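Local atomic coordinates of putative streptothricin acetyltransferase (PDB entry 3PP9), a protein that binds acetyl coenzyme A and, as a GNAT-family enzyme, probably transfers its acetyl group to streptothricin-like antibiotics. Residues I88-V92 with I103-D109; N133-I137 with W181-F185. All coordinates share one frame; numbering follows the deposited sequence.

Interaction 1 (I88-V92 with I103-D109); sequences IGFIV and IEDITVD. With ACO (acetyl coenzyme *a), chain D.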
loop_
_atom_site.group_PDB
_atom_site.type_symbol
_atom_site.label_atom_id
_atom_site.label_comp_id
_atom_site.label_asym_id
_atom_site.label_seq_id
_atom_site.Cartn_x
_atom_site.Cartn_y
_atom_site.Cartn_z
ATOM N N ILE A 88 24.139 16.079 -3.670
ATOM C CA ILE A 88 23.807 15.658 -5.042
ATOM C C ILE A 88 22.773 14.524 -5.110
ATOM O O ILE A 88 22.432 14.043 -6.195
ATOM C CB ILE A 88 25.062 15.254 -5.836
ATOM C CG1 ILE A 88 25.700 13.978 -5.258
ATOM C CG2 ILE A 88 26.036 16.435 -5.896
ATOM C CD1 ILE A 88 26.797 13.349 -6.151
ATOM N N GLY A 89 22.308 14.070 -3.953
ATOM C CA GLY A 89 21.313 13.003 -3.932
ATOM C C GLY A 89 20.893 12.689 -2.510
ATOM O O GLY A 89 21.518 13.163 -1.574
ATOM N N PHE A 90 19.811 11.939 -2.354
ATOM C CA PHE A 90 19.329 11.602 -1.032
ATOM C C PHE A 90 18.381 10.406 -1.108
ATOM O O PHE A 90 17.923 10.019 -2.185
ATOM C CB PHE A 90 18.634 12.808 -0.375
ATOM C CG PHE A 90 17.436 13.296 -1.122
ATOM C CD1 PHE A 90 17.548 14.305 -2.060
ATOM C CD2 PHE A 90 16.201 12.732 -0.915
ATOM C CE1 PHE A 90 16.432 14.746 -2.764
ATOM C CE2 PHE A 90 15.078 13.175 -1.618
ATOM C CZ PHE A 90 15.206 14.166 -2.554
ATOM N N ILE A 91 18.166 9.773 0.039
ATOM C CA ILE A 91 17.239 8.669 0.148
ATOM C C ILE A 91 16.415 8.885 1.427
ATOM O O ILE A 91 16.968 9.264 2.476
ATOM C CB ILE A 91 17.929 7.275 0.088
ATOM C CG1 ILE A 91 16.898 6.169 -0.056
ATOM C CG2 ILE A 91 18.857 7.078 1.292
ATOM C CD1 ILE A 91 17.522 4.817 -0.429
ATOM N N VAL A 92 15.093 8.693 1.298
ATOM C CA VAL A 92 14.121 8.889 2.372
ATOM C C VAL A 92 13.579 7.513 2.758
ATOM O O VAL A 92 13.031 6.791 1.927
ATOM C CB VAL A 92 12.964 9.796 1.907
ATOM C CG1 VAL A 92 12.022 10.121 3.065
ATOM C CG2 VAL A 92 13.492 11.128 1.288
ATOM N N ILE A 103 11.408 2.661 1.061
ATOM C CA ILE A 103 12.009 3.820 0.420
ATOM C C ILE A 103 10.896 4.717 -0.099
ATOM O O ILE A 103 10.212 4.385 -1.061
ATOM C CB ILE A 103 12.913 3.427 -0.755
ATOM C CG1 ILE A 103 14.014 2.460 -0.321
ATOM C CG2 ILE A 103 13.477 4.720 -1.401
ATOM C CD1 ILE A 103 14.869 1.923 -1.489
ATOM N N GLU A 104 10.724 5.859 0.549
ATOM C CA GLU A 104 9.721 6.827 0.159
ATOM C C GLU A 104 10.161 7.588 -1.079
ATOM O O GLU A 104 9.314 7.981 -1.895
ATOM C CB GLU A 104 9.499 7.825 1.279
ATOM C CG GLU A 104 8.848 7.234 2.514
ATOM C CD GLU A 104 7.375 6.948 2.354
ATOM O OE1 GLU A 104 6.769 7.321 1.331
ATOM O OE2 GLU A 104 6.808 6.346 3.276
ATOM N N ASP A 105 11.479 7.808 -1.203
ATOM C CA ASP A 105 12.052 8.536 -2.329
ATOM C C ASP A 105 13.547 8.351 -2.361
ATOM O O ASP A 105 14.196 8.367 -1.305
ATOM C CB ASP A 105 11.739 10.048 -2.159
ATOM C CG ASP A 105 12.273 10.957 -3.289
ATOM O OD1 ASP A 105 13.126 10.564 -4.101
ATOM O OD2 ASP A 105 11.827 12.158 -3.320
ATOM N N ILE A 106 14.067 8.076 -3.546
ATOM C CA ILE A 106 15.506 8.043 -3.755
ATOM C C ILE A 106 15.706 8.929 -4.975
ATOM O O ILE A 106 15.035 8.758 -5.996
ATOM C CB ILE A 106 16.151 6.659 -3.894
ATOM C CG1 ILE A 106 17.670 6.814 -4.145
ATOM C CG2 ILE A 106 15.501 5.836 -5.048
ATOM C CD1 ILE A 106 18.444 5.506 -4.254
ATOM N N THR A 107 16.587 9.913 -4.845
ATOM C CA THR A 107 16.868 10.812 -5.948
ATOM C C THR A 107 18.337 11.150 -6.038
ATOM O O THR A 107 18.975 11.446 -5.037
ATOM C CB THR A 107 16.131 12.152 -5.800
ATOM O OG1 THR A 107 14.714 11.950 -5.926
ATOM C CG2 THR A 107 16.558 13.152 -6.887
ATOM N N VAL A 108 18.865 11.078 -7.257
ATOM C CA VAL A 108 20.215 11.522 -7.546
ATOM C C VAL A 108 20.020 12.669 -8.564
ATOM O O VAL A 108 19.259 12.538 -9.547
ATOM C CB VAL A 108 21.121 10.399 -8.089
ATOM C CG1 VAL A 108 22.443 10.970 -8.637
ATOM C CG2 VAL A 108 21.390 9.374 -6.991
ATOM N N ASP A 109 20.663 13.809 -8.316
ATOM C CA ASP A 109 20.576 14.972 -9.202
ATOM C C ASP A 109 20.829 14.478 -10.630
ATOM O O ASP A 109 21.777 13.729 -10.877
ATOM C CB ASP A 109 21.629 15.998 -8.764
ATOM C CG ASP A 109 21.486 17.378 -9.421
ATOM O OD1 ASP A 109 20.400 17.772 -9.870
ATOM O OD2 ASP A 109 22.499 18.120 -9.406
HETATM N N1A ACO D . 18.726 2.211 -17.127
HETATM C C2A ACO D . 19.304 1.016 -16.906
HETATM N N3A ACO D . 20.075 0.760 -15.839
HETATM C C4A ACO D . 20.301 1.734 -14.920
HETATM C C5A ACO D . 19.715 3.062 -15.115
HETATM C C6A ACO D . 18.896 3.269 -16.307
HETATM N N6A ACO D . 18.339 4.477 -16.519
HETATM N N7A ACO D . 20.099 3.830 -14.090
HETATM C C8A ACO D . 20.878 3.063 -13.293
HETATM N N9A ACO D . 20.987 1.815 -13.786
HETATM C C1B ACO D . 21.792 0.707 -13.248
HETATM C C2B ACO D . 23.260 1.061 -13.494
HETATM O O2B ACO D . 23.761 0.712 -14.793
HETATM C C3B ACO D . 23.973 0.329 -12.389
HETATM O O3B ACO D . 24.227 -1.005 -12.809
HETATM P P3B ACO D . 25.604 -1.772 -12.496
HETATM O O7A ACO D . 25.661 -1.849 -10.984
HETATM O O8A ACO D . 26.646 -0.880 -13.120
HETATM O O9A ACO D . 25.378 -3.099 -13.191
HETATM C C4B ACO D . 22.966 0.324 -11.256
HETATM O O4B ACO D . 21.669 0.526 -11.841
HETATM C C5B ACO D . 23.275 1.414 -10.237
HETATM O O5B ACO D . 23.046 2.684 -10.853
HETATM P P1A ACO D . 23.531 4.039 -10.148
HETATM O O1A ACO D . 24.496 4.759 -11.060
HETATM O O2A ACO D . 23.957 3.682 -8.755
HETATM O O3A ACO D . 22.120 4.832 -10.110
HETATM P P2A ACO D . 21.911 6.412 -10.039
HETATM O O4A ACO D . 21.736 6.846 -11.466
HETATM O O5A ACO D . 22.940 7.101 -9.185
HETATM O O6A ACO D . 20.518 6.546 -9.232
HETATM C CBP ACO D . 18.130 6.720 -9.444
HETATM C CCP ACO D . 19.355 5.834 -9.625
HETATM C CDP ACO D . 16.883 5.897 -9.739
HETATM C CEP ACO D . 18.088 7.238 -8.008
HETATM C CAP ACO D . 18.204 7.917 -10.399
HETATM O OAP ACO D . 18.015 7.453 -11.763
HETATM C C9P ACO D . 17.160 8.968 -10.149
HETATM O O9P ACO D . 17.288 9.784 -9.270
HETATM N N8P ACO D . 16.075 8.997 -10.933
HETATM C C7P ACO D . 15.028 10.015 -10.813
HETATM C C6P ACO D . 14.218 9.906 -9.548
HETATM C C5P ACO D . 13.601 8.538 -9.479
HETATM O O5P ACO D . 13.116 8.007 -10.461
HETATM N N4P ACO D . 13.614 7.942 -8.308
HETATM C C3P ACO D . 13.052 6.626 -8.062
HETATM C C2P ACO D . 11.545 6.818 -7.898
HETATM S S1P ACO D . 10.786 5.443 -7.058
HETATM C C ACO D . 11.170 5.746 -5.440
HETATM O O ACO D . 11.844 6.708 -5.137
HETATM C CH3 ACO D . 10.681 4.801 -4.398
#

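Interaction 2 (N133-I137 with W181-F185); sequences NMPGI and WYLHF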
loop_
_atom_site.group_PDB
_atom_site.type_symbol
_atom_site.label_atom_id
_atom_site.label_comp_id
_atom_site.label_asym_id
_atom_site.label_seq_id
_atom_site.Cartn_x
_atom_site.Cartn_y
_atom_site.Cartn_z
ATOM N N ASN A 133 16.826 -4.065 12.784
ATOM C CA ASN A 133 16.259 -5.411 12.792
ATOM C C ASN A 133 15.126 -5.623 11.792
ATOM O O ASN A 133 14.199 -6.426 12.003
ATOM C CB ASN A 133 15.808 -5.764 14.212
ATOM C CG ASN A 133 16.959 -5.747 15.197
ATOM O OD1 ASN A 133 18.041 -6.264 14.915
ATOM N ND2 ASN A 133 16.716 -5.194 16.375
HETATM N N MSE A 134 15.226 -4.888 10.695
HETATM C CA MSE A 134 14.274 -4.972 9.607
HETATM C C MSE A 134 14.768 -6.058 8.668
HETATM O O MSE A 134 15.941 -6.080 8.306
HETATM C CB MSE A 134 14.183 -3.621 8.929
HETATM C CG MSE A 134 13.475 -2.603 9.805
HETATM SE SE MSE A 134 13.522 -0.790 9.083
HETATM C CE MSE A 134 14.896 -0.064 10.304
ATOM N N PRO A 135 13.868 -6.946 8.238
ATOM C CA PRO A 135 14.277 -8.068 7.401
ATOM C C PRO A 135 14.468 -7.815 5.911
ATOM O O PRO A 135 14.834 -8.747 5.186
ATOM C CB PRO A 135 13.159 -9.086 7.645
ATOM C CG PRO A 135 11.949 -8.244 7.841
ATOM C CD PRO A 135 12.445 -7.029 8.608
ATOM N N GLY A 136 14.246 -6.588 5.448
ATOM C CA GLY A 136 14.420 -6.268 4.048
ATOM C C GLY A 136 14.052 -4.830 3.777
ATOM O O GLY A 136 13.788 -4.062 4.712
ATOM N N ILE A 137 14.050 -4.478 2.498
ATOM C CA ILE A 137 13.713 -3.136 2.058
ATOM C C ILE A 137 12.735 -3.277 0.905
ATOM O O ILE A 137 12.813 -4.222 0.127
ATOM C CB ILE A 137 14.911 -2.381 1.498
ATOM C CG1 ILE A 137 16.087 -2.359 2.450
ATOM C CG2 ILE A 137 14.493 -0.969 1.107
ATOM C CD1 ILE A 137 17.297 -1.664 1.840
ATOM N N TRP A 181 8.498 -3.533 -5.273
ATOM C CA TRP A 181 9.804 -4.193 -5.324
ATOM C C TRP A 181 10.289 -4.486 -3.931
ATOM O O TRP A 181 10.110 -3.666 -3.035
ATOM C CB TRP A 181 10.823 -3.295 -6.025
ATOM C CG TRP A 181 10.577 -3.040 -7.485
ATOM C CD1 TRP A 181 9.788 -2.066 -8.025
ATOM C CD2 TRP A 181 11.177 -3.732 -8.585
ATOM N NE1 TRP A 181 9.851 -2.122 -9.401
ATOM C CE2 TRP A 181 10.700 -3.131 -9.769
ATOM C CE3 TRP A 181 12.067 -4.803 -8.686
ATOM C CZ2 TRP A 181 11.076 -3.587 -11.034
ATOM C CZ3 TRP A 181 12.449 -5.241 -9.927
ATOM C CH2 TRP A 181 11.948 -4.631 -11.098
ATOM N N TYR A 182 10.941 -5.640 -3.791
ATOM C CA TYR A 182 11.421 -6.146 -2.520
ATOM C C TYR A 182 12.828 -6.695 -2.552
ATOM O O TYR A 182 13.201 -7.378 -3.491
ATOM C CB TYR A 182 10.511 -7.325 -2.098
ATOM C CG TYR A 182 9.084 -6.888 -1.859
ATOM C CD1 TYR A 182 8.644 -6.535 -0.594
ATOM C CD2 TYR A 182 8.190 -6.765 -2.913
ATOM C CE1 TYR A 182 7.342 -6.071 -0.389
ATOM C CE2 TYR A 182 6.892 -6.302 -2.706
ATOM C CZ TYR A 182 6.469 -5.997 -1.441
ATOM O OH TYR A 182 5.188 -5.501 -1.272
ATOM N N LEU A 183 13.582 -6.413 -1.498
ATOM C CA LEU A 183 14.936 -6.959 -1.333
ATOM C C LEU A 183 14.941 -7.555 0.061
ATOM O O LEU A 183 14.915 -6.819 1.037
ATOM C CB LEU A 183 16.019 -5.902 -1.431
ATOM C CG LEU A 183 17.472 -6.374 -1.281
ATOM C CD1 LEU A 183 17.839 -7.306 -2.395
ATOM C CD2 LEU A 183 18.400 -5.183 -1.300
ATOM N N HIS A 184 14.968 -8.883 0.145
ATOM C CA HIS A 184 14.987 -9.587 1.431
ATOM C C HIS A 184 16.410 -9.928 1.831
ATOM O O HIS A 184 17.206 -10.338 0.998
ATOM C CB HIS A 184 14.154 -10.875 1.369
ATOM C CG HIS A 184 14.143 -11.647 2.653
ATOM N ND1 HIS A 184 14.845 -12.822 2.825
ATOM C CD2 HIS A 184 13.550 -11.386 3.842
ATOM C CE1 HIS A 184 14.663 -13.265 4.058
ATOM N NE2 HIS A 184 13.885 -12.408 4.697
ATOM N N PHE A 185 16.736 -9.754 3.104
ATOM C CA PHE A 185 18.077 -10.065 3.555
ATOM C C PHE A 185 18.173 -11.536 3.959
ATOM O O PHE A 185 17.265 -12.063 4.606
ATOM C CB PHE A 185 18.485 -9.181 4.722
ATOM C CG PHE A 185 18.241 -7.712 4.495
ATOM C CD1 PHE A 185 18.594 -7.101 3.301
ATOM C CD2 PHE A 185 17.773 -6.923 5.523
ATOM C CE1 PHE A 185 18.400 -5.748 3.126
ATOM C CE2 PHE A 185 17.600 -5.577 5.356
ATOM C CZ PHE A 185 17.915 -4.993 4.172
#

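Interaction 1 (I88-V92 with I103-D109)
With chi1 of F90 at 61°, its CG sits between the backbone N and the carbonyl carbon, and the ring swings over towards strand 101-108. There T107 CB lies over one face, 4.3 Å from the ring centroid, a CH-pi contact. D105, whose CG is anti to its backbone N, brings its carboxylate to the ring edge, with OD2 3.8 Å from F90 CE2 and the two planes 60° apart. The carboxylate is itself steadied, because T107 OG1 donates to the syn lone pair of D105 OD1 at 2.8 Å. On the other face of the sheet, I91 CG1 packs against I106 CB at 3.9 Å and also touches I103 CG2, while helix 117-131 covers I91 and I103.

The backbones form an antiparallel hairpin. F90 and T107 exchange two backbone hydrogen bonds, N to O in each direction, V92 N donates to D105 O at 2.8 Å, and D109 N closes the far end on I88 O. G89 faces V108 in a non-hydrogen-bonded pair, its CA only 3.0 Å from T107 O. At the near end the chain turns a corner at E104, whose N still reaches V92 O.

This hairpin illustrates how the GNAT fold uses one strand twice. While T107 and D105 bond to strand 86-95, the alternate residues turn their amides to acetyl coenzyme A: I106 O accepts pantetheine N4P at 2.8 Å, V108 N donates to O9P, and I106 N donates to the thioester oxygen O at 3.1 Å. The cofactor arm thus adds to the sheet much like another strand, and the I106 amide would be expected to polarise the acetyl carbonyl towards attack.

Interaction 2 (N133-I137 with W181-F185)
I137 O is gripped by two neighbouring donors of the opposing strand: L183 N, which gives it a hydrogen bond of 2.8 Å, and Y182 CA, with a weaker CA-H...O contact. The return bond, I137 N to L183 O, makes I137 and L183 a hydrogen-bonded antiparallel pair. One residue further along, G136 and H184 form a non-hydrogen-bonded pair whose CA atoms lie 4.3 Å apart. Beyond it, F185 N reaches P135 O in an almost straight bond of 3.0 Å. The same oxygen lies 3.2 Å from H184 CD2, approached obliquely by the imidazole.

F185 ends the pairing with its ring. With chi1 at -49°, CG lies beside the backbone N and the phenyl group folds back across the first segment. Over one ring face, G136 CA turns a hydrogen-bearing side to the ring, a CH-pi contact with 3.7 Å to the centroid. The missing side chain of G136, whose place would point away from the ring, lets the same CA lie 3.1 Å from L183 O. The ring's edge meets the backbone O of selenomethionine M134 in plane, 3.4 Å from CE2, and F185 CZ touches I137 CG1 at 3.6 Å. In the GNAT sheet, this is where the last strand, 178-184, inserts between 136-142 and 158-163, antiparallel to both, so that the C-terminal end of the chain pairs beside the start of strand 136-142.

N133, with positive phi, is the C-prime residue of the Schellman motif that ends helix 117-131, and a link of four residues, 132-135, leads from helix to strand. That helix returns to the contact through K130, which makes a cation-pi interaction with F185. On Y182, the hydroxyl is hydrogen-bonded to D163 of the second subunit, whose G169 and M172 pack on P135 and H184 respectively.

How the interactions relate
Both contacts are antiparallel pairings in one mixed sheet, joined where strands 101-108 and 136-142 run as neighbours: I103 CG1 packs on I137 CG2 at 3.7 Å, although the centres of the two contacts lie about 18 Å apart. Interaction 1 is buried near the middle of the chain and joins strands close in sequence; interaction 2 is partly buried, further out, and ties the C-terminal strand to one much earlier. Their chemistry follows their place. In 88-92 with 103-109, the backbone is shared between hairpin and cofactor. In 133-137 with 181-185, no cofactor takes part, and the ring of F185, the last modelled residue, and the second subunit complete the setting. Helix 117-131 packs on both.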